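Local coordinates for protein N2152 (Neocallimastix frontalis, PDB 5U22) that probably acts as a family 39 glycoside hydrolase, cleaving rare arabinosyl substrates with polyspecific activity, at residues 209-214 with 243-248; 64-69 with 275-280; 371-376 with 390-395; 341-346 with 415-420. All blocks are in the same frame, centred on the assembly; numbering follows the deposited sequence.

Contact 1 of 4, residues 209-214 with 243-248; sequences IIAWHE and TINEYC
With CG swung opposite its carbonyl carbon (chi1 -64°) and the chain extended beyond it, Glu246 lays its side chain over the ring of His213, whose CG is likewise opposite its carbonyl carbon (chi1 -61°). Glu246 CG sits 3.7 Å from the His213 ring centroid, above its middle, and the carboxylate is stacked on the ring with planes 28° apart. At the edge of the same ring, in its plane, Asn245 OD1 takes a weak, bent hydrogen bond from His213 NE2 at 2.8 Å; His213 ND1 binds Glu147, and Asn245 ND2 is hydrogen-bonded to Glu143. On another flank Ile244 CD1 rests over the five-membered ring of Trp212, 3.6 Å from its centroid, while Trp212 NE1 is held by Glu214 OE2 at 2.9 Å, an oxygen also hydrogen-bonded to His224. The backbones run parallel, joined first by Thr243 N to Ile210 O (2.8 Å). After a one-residue shift of register they meet again through Glu214 N to Glu246 O (2.9 Å) and Cys248 N to Glu214 O (3.0 Å). These are adjacent barrel strands of a beta-alpha-beta unit connected through helix 221-235. Glu246 ends up where clan GH-A enzymes usually carry the nucleophile. Its carboxylate is salt-bridged to Arg68 and hydrogen-bonded to a bound buffer molecule, and the His213 ring and Arg68 guanidinium would probably fix its orientation in a buried, strongly polar pocket.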
loop_
_atom_site.group_PDB
_atom_site.type_symbol
_atom_site.label_atom_id
_atom_site.label_comp_id
_atom_site.label_asym_id
_atom_site.label_seq_id
_atom_site.Cartn_x
_atom_site.Cartn_y
_atom_site.Cartn_z
ATOM N N ILE A 209 5.349 -1.400 -14.405
ATOM C CA ILE A 209 5.285 -1.383 -12.949
ATOM C C ILE A 209 5.263 -2.838 -12.495
ATOM O O ILE A 209 4.376 -3.602 -12.902
ATOM C CB ILE A 209 4.039 -0.635 -12.434
ATOM C CG1 ILE A 209 3.907 0.740 -13.105
ATOM C CG2 ILE A 209 4.099 -0.485 -10.915
ATOM C CD1 ILE A 209 2.572 1.446 -12.831
ATOM N N ILE A 210 6.246 -3.225 -11.676
ATOM C CA ILE A 210 6.349 -4.597 -11.189
ATOM C C ILE A 210 5.403 -4.766 -10.008
ATOM O O ILE A 210 5.283 -3.881 -9.156
ATOM C CB ILE A 210 7.806 -4.930 -10.809
ATOM C CG1 ILE A 210 8.019 -6.441 -10.672
ATOM C CG2 ILE A 210 8.227 -4.212 -9.523
ATOM C CD1 ILE A 210 8.040 -7.163 -12.025
ATOM N N ALA A 211 4.707 -5.899 -9.957
ATOM C CA ALA A 211 3.670 -6.102 -8.960
ATOM C C ALA A 211 3.787 -7.487 -8.345
ATOM O O ALA A 211 3.957 -8.480 -9.058
ATOM C CB ALA A 211 2.268 -5.959 -9.582
ATOM N N TRP A 212 3.671 -7.544 -7.021
ATOM C CA TRP A 212 3.402 -8.797 -6.329
ATOM C C TRP A 212 2.691 -8.474 -5.026
ATOM O O TRP A 212 2.500 -7.304 -4.675
ATOM C CB TRP A 212 4.679 -9.606 -6.078
ATOM C CG TRP A 212 5.681 -9.050 -5.104
ATOM C CD1 TRP A 212 5.732 -9.276 -3.745
ATOM C CD2 TRP A 212 6.820 -8.233 -5.417
ATOM N NE1 TRP A 212 6.825 -8.628 -3.207
ATOM C CE2 TRP A 212 7.508 -7.985 -4.207
ATOM C CE3 TRP A 212 7.320 -7.681 -6.607
ATOM C CZ2 TRP A 212 8.671 -7.198 -4.147
ATOM C CZ3 TRP A 212 8.480 -6.915 -6.554
ATOM C CH2 TRP A 212 9.145 -6.681 -5.327
ATOM N N HIS A 213 2.308 -9.524 -4.307
ATOM C CA HIS A 213 1.533 -9.399 -3.083
ATOM C C HIS A 213 2.381 -9.781 -1.881
ATOM O O HIS A 213 3.284 -10.616 -1.977
ATOM C CB HIS A 213 0.291 -10.274 -3.158
ATOM C CG HIS A 213 -0.625 -9.893 -4.274
ATOM N ND1 HIS A 213 -1.656 -10.699 -4.707
ATOM C CD2 HIS A 213 -0.656 -8.784 -5.053
ATOM C CE1 HIS A 213 -2.283 -10.099 -5.704
ATOM N NE2 HIS A 213 -1.692 -8.940 -5.939
ATOM N N GLU A 214 2.086 -9.152 -0.742
ATOM C CA GLU A 214 2.762 -9.454 0.526
ATOM C C GLU A 214 1.674 -9.750 1.555
ATOM O O GLU A 214 1.304 -8.906 2.379
ATOM C CB GLU A 214 3.692 -8.312 0.969
ATOM C CG GLU A 214 4.910 -8.088 0.050
ATOM C CD GLU A 214 5.989 -9.165 0.195
ATOM O OE1 GLU A 214 5.741 -10.216 0.844
ATOM O OE2 GLU A 214 7.100 -8.943 -0.344
ATOM N N THR A 243 4.759 -1.920 -7.199
ATOM C CA THR A 243 3.447 -1.834 -6.576
ATOM C C THR A 243 3.152 -3.134 -5.833
ATOM O O THR A 243 3.103 -4.210 -6.437
ATOM C CB THR A 243 2.356 -1.491 -7.604
ATOM O OG1 THR A 243 1.107 -1.364 -6.926
ATOM C CG2 THR A 243 2.208 -2.530 -8.708
ATOM N N ILE A 244 2.999 -3.039 -4.511
ATOM C CA ILE A 244 2.617 -4.199 -3.714
ATOM C C ILE A 244 1.115 -4.097 -3.530
ATOM O O ILE A 244 0.648 -3.551 -2.529
ATOM C CB ILE A 244 3.362 -4.247 -2.364
ATOM C CG1 ILE A 244 4.874 -4.202 -2.596
ATOM C CG2 ILE A 244 2.992 -5.506 -1.571
ATOM C CD1 ILE A 244 5.388 -5.291 -3.542
ATOM N N ASN A 245 0.341 -4.584 -4.504
ATOM C CA ASN A 245 -1.040 -4.141 -4.590
ATOM C C ASN A 245 -2.006 -5.048 -3.848
ATOM O O ASN A 245 -3.220 -4.897 -4.008
ATOM C CB ASN A 245 -1.470 -3.915 -6.056
ATOM C CG ASN A 245 -1.292 -5.129 -6.948
ATOM O OD1 ASN A 245 -1.205 -6.265 -6.476
ATOM N ND2 ASN A 245 -1.269 -4.893 -8.258
ATOM N N GLU A 246 -1.488 -5.948 -3.007
ATOM C CA GLU A 246 -2.223 -6.527 -1.882
ATOM C C GLU A 246 -1.232 -6.745 -0.753
ATOM O O GLU A 246 -0.202 -7.386 -0.969
ATOM C CB GLU A 246 -2.890 -7.863 -2.241
ATOM C CG GLU A 246 -3.983 -7.748 -3.331
ATOM C CD GLU A 246 -4.706 -9.056 -3.550
ATOM O OE1 GLU A 246 -4.818 -9.813 -2.569
ATOM O OE2 GLU A 246 -5.149 -9.327 -4.691
ATOM N N TYR A 247 -1.528 -6.228 0.444
ATOM C CA TYR A 247 -0.655 -6.505 1.582
ATOM C C TYR A 247 -1.450 -6.655 2.870
ATOM O O TYR A 247 -2.427 -5.938 3.096
ATOM C CB TYR A 247 0.426 -5.419 1.776
ATOM C CG TYR A 247 -0.019 -4.027 2.210
ATOM C CD1 TYR A 247 -0.184 -3.005 1.277
ATOM C CD2 TYR A 247 -0.182 -3.711 3.556
ATOM C CE1 TYR A 247 -0.553 -1.725 1.669
ATOM C CE2 TYR A 247 -0.558 -2.443 3.955
ATOM C CZ TYR A 247 -0.734 -1.453 3.016
ATOM O OH TYR A 247 -1.094 -0.190 3.416
ATOM N N CYS A 248 -0.997 -7.573 3.723
ATOM C CA CYS A 248 -1.662 -7.864 4.991
ATOM C C CYS A 248 -0.752 -8.752 5.814
ATOM O O CYS A 248 0.040 -9.517 5.261
ATOM C CB CYS A 248 -3.003 -8.571 4.757
ATOM S SG CYS A 248 -4.069 -8.763 6.211
#

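Contact 2 of 4, residues 64-69 with 275-280; sequences INVMRA and SGMITW
Inside the TIM barrel, strands 66-69 and 275-278 face each other without pairing, their short axes 6.8 Å apart at closest approach and crossing at -52°. The gap is filled chiefly by Met277. Its CG, set opposite the carbonyl carbon (chi1 -83°), lies against Val66 O at 3.2 Å. The chain then bends, carrying SD beside Arg68 CB at 3.9 Å. With an alanine here in place of the thioether, Val66 O and the base of Arg68 would probably lose their packing partner and a gap would open between the strands. Further down, Ser275 CB meets the amide end of Asn65, 3.6 Å from ND2, and the methyl Val66 CG2 at 3.8 Å. Polar linkage comes through a water, which accepts from Val66 N at 3.0 Å and lies 2.9 Å from Gly276 O, to which it may donate, though it has more acceptors in reach than protons. The polar ends turn to other partners: Ser275 OG bonds Thr243, and Asn65 ND2 binds the carbonyls of Cys39 and Asp274. From CG to NE the Arg68 side chain is stretched out, which takes its guanidinium past Met277 to a salt bridge with Glu143. Backbone bonds from Asn65 to Ser41 and from Arg68 to Ala43 place the 41-43 segment beside strand 66-69. The first and last barrel strands thus meet in the closed interior typical of a beta/alpha barrel.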
loop_
_atom_site.group_PDB
_atom_site.type_symbol
_atom_site.label_atom_id
_atom_site.label_comp_id
_atom_site.label_asym_id
_atom_site.label_seq_id
_atom_site.Cartn_x
_atom_site.Cartn_y
_atom_site.Cartn_z
ATOM N N ILE A 64 -5.581 9.417 -0.383
ATOM C CA ILE A 64 -5.356 8.166 -1.099
ATOM C C ILE A 64 -4.293 8.311 -2.180
ATOM O O ILE A 64 -4.252 9.308 -2.911
ATOM C CB ILE A 64 -6.693 7.701 -1.705
ATOM C CG1 ILE A 64 -7.684 7.314 -0.598
ATOM C CG2 ILE A 64 -6.480 6.539 -2.670
ATOM C CD1 ILE A 64 -7.232 6.113 0.225
ATOM N N ASN A 65 -3.441 7.284 -2.305
ATOM C CA ASN A 65 -2.460 7.210 -3.379
ATOM C C ASN A 65 -3.049 6.428 -4.548
ATOM O O ASN A 65 -3.555 7.023 -5.504
ATOM C CB ASN A 65 -1.158 6.575 -2.874
ATOM C CG ASN A 65 -0.077 6.543 -3.920
ATOM O OD1 ASN A 65 0.021 7.435 -4.769
ATOM N ND2 ASN A 65 0.750 5.507 -3.873
ATOM N N VAL A 66 -3.028 5.098 -4.478
ATOM C CA VAL A 66 -3.508 4.261 -5.573
ATOM C C VAL A 66 -4.421 3.187 -5.005
ATOM O O VAL A 66 -4.006 2.423 -4.121
ATOM C CB VAL A 66 -2.361 3.604 -6.360
ATOM C CG1 VAL A 66 -2.931 2.837 -7.535
ATOM C CG2 VAL A 66 -1.363 4.641 -6.839
ATOM N N MET A 67 -5.655 3.117 -5.521
ATOM C CA MET A 67 -6.555 2.016 -5.210
ATOM C C MET A 67 -6.419 0.917 -6.259
ATOM O O MET A 67 -5.723 1.072 -7.266
ATOM C CB MET A 67 -8.008 2.500 -5.148
ATOM C CG MET A 67 -8.243 3.637 -4.181
ATOM S SD MET A 67 -7.952 3.229 -2.438
ATOM C CE MET A 67 -9.409 2.279 -2.002
ATOM N N ARG A 68 -7.120 -0.199 -6.043
ATOM C CA ARG A 68 -7.198 -1.278 -7.022
ATOM C C ARG A 68 -8.645 -1.720 -7.158
ATOM O O ARG A 68 -9.369 -1.825 -6.163
ATOM C CB ARG A 68 -6.310 -2.461 -6.612
ATOM C CG ARG A 68 -6.153 -3.598 -7.642
ATOM C CD ARG A 68 -4.897 -4.359 -7.226
ATOM N NE ARG A 68 -4.529 -5.568 -7.964
ATOM C CZ ARG A 68 -4.678 -6.807 -7.489
ATOM N NH1 ARG A 68 -5.270 -7.020 -6.317
ATOM N NH2 ARG A 68 -4.249 -7.841 -8.200
ATOM N N ALA A 69 -9.071 -1.954 -8.394
ATOM C CA ALA A 69 -10.469 -2.266 -8.654
ATOM C C ALA A 69 -10.550 -3.177 -9.865
ATOM O O ALA A 69 -9.654 -3.154 -10.717
ATOM C CB ALA A 69 -11.298 -0.988 -8.888
ATOM N N SER A 275 3.609 2.186 -4.843
ATOM C CA SER A 275 2.258 2.119 -4.305
ATOM C C SER A 275 2.067 0.800 -3.584
ATOM O O SER A 275 2.673 -0.210 -3.939
ATOM C CB SER A 275 1.189 2.266 -5.399
ATOM O OG SER A 275 1.256 1.221 -6.364
ATOM N N GLY A 276 1.220 0.823 -2.560
ATOM C CA GLY A 276 0.832 -0.394 -1.874
ATOM C C GLY A 276 -0.654 -0.370 -1.579
ATOM O O GLY A 276 -1.188 0.688 -1.234
ATOM N N MET A 277 -1.337 -1.505 -1.728
ATOM C CA MET A 277 -2.770 -1.599 -1.473
ATOM C C MET A 277 -3.046 -2.677 -0.437
ATOM O O MET A 277 -2.538 -3.794 -0.548
ATOM C CB MET A 277 -3.549 -1.927 -2.751
ATOM C CG MET A 277 -3.866 -0.734 -3.624
ATOM S SD MET A 277 -3.073 -0.755 -5.236
ATOM C CE MET A 277 -1.436 -0.487 -4.696
ATOM N N ILE A 278 -3.902 -2.352 0.533
ATOM C CA ILE A 278 -4.338 -3.338 1.503
ATOM C C ILE A 278 -5.147 -4.442 0.809
ATOM O O ILE A 278 -5.814 -4.212 -0.210
ATOM C CB ILE A 278 -5.149 -2.637 2.606
ATOM C CG1 ILE A 278 -4.267 -1.591 3.296
ATOM C CG2 ILE A 278 -5.676 -3.628 3.650
ATOM C CD1 ILE A 278 -5.054 -0.671 4.192
ATOM N N THR A 279 -5.061 -5.657 1.356
ATOM C CA THR A 279 -5.839 -6.789 0.873
ATOM C C THR A 279 -7.339 -6.525 0.956
ATOM O O THR A 279 -7.811 -5.553 1.561
ATOM C CB THR A 279 -5.532 -8.052 1.689
ATOM O OG1 THR A 279 -5.528 -7.730 3.093
ATOM C CG2 THR A 279 -4.193 -8.649 1.280
ATOM N N TRP A 280 -8.093 -7.430 0.322
ATOM C CA TRP A 280 -9.549 -7.544 0.474
ATOM C C TRP A 280 -9.822 -8.989 0.867
ATOM O O TRP A 280 -10.239 -9.804 0.037
ATOM C CB TRP A 280 -10.267 -7.161 -0.806
ATOM C CG TRP A 280 -11.769 -7.266 -0.722
ATOM C CD1 TRP A 280 -12.572 -6.875 0.315
ATOM C CD2 TRP A 280 -12.636 -7.805 -1.722
ATOM N NE1 TRP A 280 -13.888 -7.116 0.008
ATOM C CE2 TRP A 280 -13.953 -7.702 -1.232
ATOM C CE3 TRP A 280 -12.424 -8.364 -2.990
ATOM C CZ2 TRP A 280 -15.055 -8.136 -1.967
ATOM C CZ3 TRP A 280 -13.514 -8.786 -3.720
ATOM C CH2 TRP A 280 -14.815 -8.670 -3.209
HETATM O O HOH W 1 -1.518 3.089 -2.888
#

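Contact 3 of 4, residues 371-376 with 390-395; sequences VKVEKI and TIFEKN
Glu374 OE1 receives a hydrogen bond from a water at 2.7 Å, and the same water bonds Thr390 OG1 at 2.9 Å, bridging the two strands. A second water accepts from Lys372 NZ (3.2 Å) and donates to Glu393 OE1 (2.8 Å), while Glu393 OE2 is hydrogen-bonded to His370. Lys372, fully extended with CG opposite the backbone N (chi1 176°), runs past the Glu393 carboxylate and brings CE to 3.4 Å from Thr390 OG1. An alanine in its place would probably leave Glu393 OE1 without its water-bridged amine and open a gap beside Thr390. On the other side of the sheet, Val373 CG2 lies over a face of the Phe392 ring, toward its rim, 3.6 Å from CZ. Ile391 and Phe392 both face Val373 in a classic beta bulge of this antiparallel pair, with Ile391 N still reaching Val373 O at 2.8 Å. Val373 and Phe392 pack on strand 403-408 of the beta sandwich, whereas Glu374 pairs with Arg417. The opposite charges of Lys372 and Glu393 are therefore probably coupled through a shared water and not by direct contact.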
loop_
_atom_site.group_PDB
_atom_site.type_symbol
_atom_site.label_atom_id
_atom_site.label_comp_id
_atom_site.label_asym_id
_atom_site.label_seq_id
_atom_site.Cartn_x
_atom_site.Cartn_y
_atom_site.Cartn_z
ATOM N N VAL A 371 6.172 18.200 22.146
ATOM C CA VAL A 371 5.990 16.799 21.766
ATOM C C VAL A 371 4.611 16.339 22.213
ATOM O O VAL A 371 4.307 16.342 23.410
ATOM C CB VAL A 371 7.084 15.904 22.367
ATOM C CG1 VAL A 371 6.852 14.445 21.985
ATOM C CG2 VAL A 371 8.451 16.386 21.893
ATOM N N LYS A 372 3.778 15.945 21.258
ATOM C CA LYS A 372 2.495 15.335 21.557
ATOM C C LYS A 372 2.550 13.875 21.138
ATOM O O LYS A 372 2.878 13.569 19.987
ATOM C CB LYS A 372 1.363 16.062 20.838
ATOM C CG LYS A 372 -0.005 15.424 21.028
ATOM C CD LYS A 372 -1.054 16.261 20.315
ATOM C CE LYS A 372 -2.474 15.796 20.610
ATOM N NZ LYS A 372 -3.470 16.614 19.840
ATOM N N VAL A 373 2.248 12.982 22.072
ATOM C CA VAL A 373 2.319 11.541 21.849
ATOM C C VAL A 373 0.898 10.995 21.925
ATOM O O VAL A 373 0.205 11.196 22.929
ATOM C CB VAL A 373 3.242 10.868 22.880
ATOM C CG1 VAL A 373 3.344 9.377 22.616
ATOM C CG2 VAL A 373 4.623 11.516 22.843
ATOM N N GLU A 374 0.457 10.319 20.866
ATOM C CA GLU A 374 -0.904 9.803 20.792
ATOM C C GLU A 374 -0.902 8.316 20.460
ATOM O O GLU A 374 0.066 7.778 19.914
ATOM C CB GLU A 374 -1.736 10.520 19.724
ATOM C CG GLU A 374 -1.713 12.009 19.799
ATOM C CD GLU A 374 -2.424 12.626 18.614
ATOM O OE1 GLU A 374 -3.661 12.504 18.555
ATOM O OE2 GLU A 374 -1.747 13.195 17.734
ATOM N N LYS A 375 -2.025 7.662 20.762
ATOM C CA LYS A 375 -2.234 6.274 20.370
ATOM C C LYS A 375 -3.633 6.096 19.804
ATOM O O LYS A 375 -4.564 6.831 20.149
ATOM C CB LYS A 375 -2.034 5.304 21.541
ATOM C CG LYS A 375 -3.044 5.459 22.674
ATOM C CD LYS A 375 -2.791 4.413 23.747
ATOM C CE LYS A 375 -3.601 4.685 25.019
ATOM N NZ LYS A 375 -5.062 4.615 24.774
ATOM N N ILE A 376 -3.772 5.108 18.931
ATOM C CA ILE A 376 -5.074 4.681 18.441
ATOM C C ILE A 376 -5.188 3.205 18.784
ATOM O O ILE A 376 -4.383 2.388 18.324
ATOM C CB ILE A 376 -5.255 4.945 16.938
ATOM C CG1 ILE A 376 -6.635 4.468 16.483
ATOM C CG2 ILE A 376 -4.122 4.321 16.082
ATOM C CD1 ILE A 376 -7.746 5.355 17.005
ATOM N N THR A 390 -4.641 11.095 23.547
ATOM C CA THR A 390 -3.356 11.712 23.822
ATOM C C THR A 390 -2.768 11.081 25.084
ATOM O O THR A 390 -3.340 11.205 26.169
ATOM C CB THR A 390 -3.510 13.221 23.962
ATOM O OG1 THR A 390 -4.041 13.734 22.737
ATOM C CG2 THR A 390 -2.146 13.867 24.205
ATOM N N ILE A 391 -1.646 10.376 24.931
ATOM C CA ILE A 391 -0.964 9.786 26.083
ATOM C C ILE A 391 -0.379 10.878 26.972
ATOM O O ILE A 391 -0.629 10.920 28.181
ATOM C CB ILE A 391 0.131 8.811 25.614
ATOM C CG1 ILE A 391 -0.456 7.756 24.672
ATOM C CG2 ILE A 391 0.815 8.165 26.812
ATOM C CD1 ILE A 391 0.580 6.763 24.174
ATOM N N PHE A 392 0.419 11.766 26.388
ATOM C CA PHE A 392 0.955 12.919 27.095
ATOM C C PHE A 392 1.429 13.935 26.064
ATOM O O PHE A 392 1.593 13.620 24.881
ATOM C CB PHE A 392 2.087 12.540 28.064
ATOM C CG PHE A 392 3.360 12.050 27.398
ATOM C CD1 PHE A 392 4.339 12.947 26.990
ATOM C CD2 PHE A 392 3.606 10.702 27.260
ATOM C CE1 PHE A 392 5.514 12.505 26.406
ATOM C CE2 PHE A 392 4.776 10.249 26.674
ATOM C CZ PHE A 392 5.733 11.147 26.244
ATOM N N GLU A 393 1.643 15.159 26.539
ATOM C CA GLU A 393 2.060 16.272 25.693
ATOM C C GLU A 393 2.900 17.216 26.542
ATOM O O GLU A 393 2.414 17.707 27.561
ATOM C CB GLU A 393 0.823 16.980 25.133
ATOM C CG GLU A 393 1.097 18.156 24.258
ATOM C CD GLU A 393 -0.139 18.604 23.496
ATOM O OE1 GLU A 393 -1.254 18.122 23.816
ATOM O OE2 GLU A 393 0.016 19.424 22.570
ATOM N N LYS A 394 4.152 17.455 26.151
ATOM C CA LYS A 394 5.012 18.341 26.927
ATOM C C LYS A 394 6.176 18.798 26.058
ATOM O O LYS A 394 6.399 18.285 24.956
ATOM C CB LYS A 394 5.520 17.663 28.206
ATOM C CG LYS A 394 6.498 16.532 27.956
ATOM C CD LYS A 394 6.983 15.932 29.262
ATOM C CE LYS A 394 7.964 14.790 29.006
ATOM N NZ LYS A 394 8.274 14.030 30.246
ATOM N N ASN A 395 6.921 19.771 26.577
ATOM C CA ASN A 395 8.089 20.280 25.875
ATOM C C ASN A 395 9.314 19.464 26.253
ATOM O O ASN A 395 9.455 19.020 27.397
ATOM C CB ASN A 395 8.329 21.761 26.197
ATOM C CG ASN A 395 7.250 22.682 25.616
ATOM O OD1 ASN A 395 6.464 22.293 24.739
ATOM N ND2 ASN A 395 7.221 23.918 26.102
HETATM O O HOH W 2 -3.512 18.662 22.259
HETATM O O HOH W 3 -5.249 12.093 20.676
#

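Contact 4 of 4, residues 341-346 with 415-420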
loop_
_atom_site.group_PDB
_atom_site.type_symbol
_atom_site.label_atom_id
_atom_site.label_comp_id
_atom_site.label_asym_id
_atom_site.label_seq_id
_atom_site.Cartn_x
_atom_site.Cartn_y
_atom_site.Cartn_z
ATOM N N TYR A 341 6.995 20.918 11.444
ATOM C CA TYR A 341 6.732 19.793 12.331
ATOM C C TYR A 341 7.509 18.571 11.872
ATOM O O TYR A 341 7.983 18.496 10.735
ATOM C CB TYR A 341 5.233 19.469 12.427
ATOM C CG TYR A 341 4.641 18.753 11.222
ATOM C CD1 TYR A 341 4.132 19.468 10.153
ATOM C CD2 TYR A 341 4.561 17.361 11.180
ATOM C CE1 TYR A 341 3.578 18.824 9.060
ATOM C CE2 TYR A 341 4.017 16.701 10.079
ATOM C CZ TYR A 341 3.524 17.441 9.024
ATOM O OH TYR A 341 2.977 16.790 7.930
ATOM N N VAL A 342 7.655 17.630 12.803
ATOM C CA VAL A 342 8.112 16.270 12.548
ATOM C C VAL A 342 7.010 15.318 13.003
ATOM O O VAL A 342 6.407 15.516 14.065
ATOM C CB VAL A 342 9.418 15.962 13.306
ATOM C CG1 VAL A 342 9.874 14.522 13.046
ATOM C CG2 VAL A 342 10.489 16.982 12.958
ATOM N N SER A 343 6.759 14.275 12.219
ATOM C CA SER A 343 5.756 13.278 12.572
ATOM C C SER A 343 6.362 11.888 12.449
ATOM O O SER A 343 6.989 11.572 11.439
ATOM C CB SER A 343 4.524 13.386 11.674
ATOM O OG SER A 343 3.557 12.403 12.033
ATOM N N PHE A 344 6.141 11.056 13.460
ATOM C CA PHE A 344 6.651 9.687 13.499
ATOM C C PHE A 344 5.492 8.782 13.887
ATOM O O PHE A 344 4.941 8.928 14.984
ATOM C CB PHE A 344 7.799 9.565 14.508
ATOM C CG PHE A 344 8.387 8.178 14.605
ATOM C CD1 PHE A 344 8.341 7.315 13.518
ATOM C CD2 PHE A 344 8.991 7.743 15.774
ATOM C CE1 PHE A 344 8.875 6.033 13.601
ATOM C CE2 PHE A 344 9.541 6.461 15.858
ATOM C CZ PHE A 344 9.476 5.614 14.764
ATOM N N ILE A 345 5.094 7.878 12.987
ATOM C CA ILE A 345 4.033 6.913 13.276
ATOM C C ILE A 345 4.631 5.517 13.279
ATOM O O ILE A 345 5.484 5.196 12.443
ATOM C CB ILE A 345 2.860 7.013 12.276
ATOM C CG1 ILE A 345 3.310 6.687 10.847
ATOM C CG2 ILE A 345 2.263 8.404 12.304
ATOM C CD1 ILE A 345 2.166 6.797 9.821
ATOM N N PHE A 346 4.181 4.680 14.215
ATOM C CA PHE A 346 4.820 3.384 14.386
ATOM C C PHE A 346 3.882 2.450 15.139
ATOM O O PHE A 346 2.895 2.868 15.748
ATOM C CB PHE A 346 6.164 3.527 15.114
ATOM C CG PHE A 346 6.079 4.293 16.410
ATOM C CD1 PHE A 346 6.176 5.677 16.417
ATOM C CD2 PHE A 346 5.910 3.629 17.620
ATOM C CE1 PHE A 346 6.115 6.397 17.616
ATOM C CE2 PHE A 346 5.853 4.328 18.818
ATOM C CZ PHE A 346 5.944 5.713 18.818
ATOM N N GLY A 415 -1.729 1.764 17.226
ATOM C CA GLY A 415 -0.864 2.632 16.440
ATOM C C GLY A 415 -0.426 3.800 17.309
ATOM O O GLY A 415 -1.187 4.276 18.150
ATOM N N TYR A 416 0.806 4.256 17.104
ATOM C CA TYR A 416 1.352 5.356 17.892
ATOM C C TYR A 416 1.833 6.480 16.991
ATOM O O TYR A 416 2.273 6.245 15.867
ATOM C CB TYR A 416 2.504 4.882 18.774
ATOM C CG TYR A 416 2.074 3.807 19.753
ATOM C CD1 TYR A 416 1.397 4.134 20.922
ATOM C CD2 TYR A 416 2.334 2.470 19.501
ATOM C CE1 TYR A 416 1.007 3.151 21.819
ATOM C CE2 TYR A 416 1.933 1.493 20.379
ATOM C CZ TYR A 416 1.280 1.838 21.538
ATOM O OH TYR A 416 0.880 0.850 22.408
ATOM N N ARG A 417 1.756 7.716 17.496
ATOM C CA ARG A 417 2.347 8.839 16.777
ATOM C C ARG A 417 3.070 9.752 17.752
ATOM O O ARG A 417 2.566 10.029 18.846
ATOM C CB ARG A 417 1.314 9.667 15.998
ATOM C CG ARG A 417 1.967 10.777 15.179
ATOM C CD ARG A 417 1.012 11.485 14.212
ATOM N NE ARG A 417 -0.000 12.307 14.885
ATOM C CZ ARG A 417 -0.818 13.147 14.254
ATOM N NH1 ARG A 417 -0.749 13.299 12.930
ATOM N NH2 ARG A 417 -1.704 13.845 14.950
ATOM N N ILE A 418 4.253 10.217 17.352
ATOM C CA ILE A 418 4.930 11.316 18.031
ATOM C C ILE A 418 4.935 12.496 17.070
ATOM O O ILE A 418 5.443 12.383 15.949
ATOM C CB ILE A 418 6.351 10.923 18.460
ATOM C CG1 ILE A 418 6.268 9.868 19.556
ATOM C CG2 ILE A 418 7.119 12.156 18.947
ATOM C CD1 ILE A 418 7.553 9.131 19.787
ATOM N N TYR A 419 4.338 13.612 17.491
ATOM C CA TYR A 419 4.174 14.795 16.650
ATOM C C TYR A 419 4.917 15.946 17.308
ATOM O O TYR A 419 4.586 16.328 18.436
ATOM C CB TYR A 419 2.690 15.133 16.485
ATOM C CG TYR A 419 2.347 15.987 15.280
ATOM C CD1 TYR A 419 2.076 15.402 14.047
ATOM C CD2 TYR A 419 2.253 17.368 15.385
ATOM C CE1 TYR A 419 1.745 16.175 12.942
ATOM C CE2 TYR A 419 1.925 18.158 14.276
ATOM C CZ TYR A 419 1.672 17.551 13.061
ATOM O OH TYR A 419 1.334 18.310 11.955
ATOM N N ILE A 420 5.907 16.502 16.612
ATOM C CA ILE A 420 6.834 17.463 17.199
ATOM C C ILE A 420 6.651 18.808 16.511
ATOM O O ILE A 420 6.782 18.909 15.287
ATOM C CB ILE A 420 8.297 16.993 17.077
ATOM C CG1 ILE A 420 8.454 15.575 17.630
ATOM C CG2 ILE A 420 9.234 17.959 17.770
ATOM C CD1 ILE A 420 9.882 15.057 17.547
HETATM O O HOH W 4 1.073 12.782 10.754
#
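Tyr419 pushes its hydroxyl end over the Tyr341 ring: OH stands above the centre, 3.4 Å from Tyr341 CG. The two ring planes lie only 13° apart but are slid so far that they barely overlap. Beside them the Arg417 chain, with CG opposite the backbone N (chi1 -176°), runs along the sheet with CD 3.5 Å from Ser343 OG and CG 3.7 Å from Ile345 CG2; the bend at chi3 then turns the guanidinium, and a water joins Ser343 OG to Arg417 NH1. Six backbone hydrogen bonds zip the antiparallel strands, which lie within the beta sandwich beside the barrel. Arg417 makes a cation-pi contact with Trp308 of helix 301-310 besides its salt bridge to Glu374. On the reverse face, Tyr416 CB sits over one face of the Phe346 ring, toward its rim, 3.4 Å from CE2, and Ile418 CD1 fills the hollow beside it, 3.8 Å from Phe346 CE1. Val342 and Ile420 meet CB to CB at 4.1 Å. Strand 353-359 packs against Phe346, Ile418 and Ile420 on that face.

How the contacts relate
From the N terminus, contact 2 opens first at 64-69 and closes only at 275-280, so its loop takes in most of the TIM barrel. Contact 1 opens and closes within it, tying strand 209-212 to strand 242-247. The two touch, since strands 242-247 and 275-278 are neighbours in the barrel sheet. Past the barrel the chain enters the beta sandwich, where contact 4 opens at 341-346 and closes at 415-420, and contact 3, the pair 371-376 with 390-395, is nested inside. Strands 368-376 and 415-422 are neighbours, so contacts 3 and 4 share one sheet. The barrel pair lies in series with the sandwich pair, centres 23 to 33 Å apart, without touching.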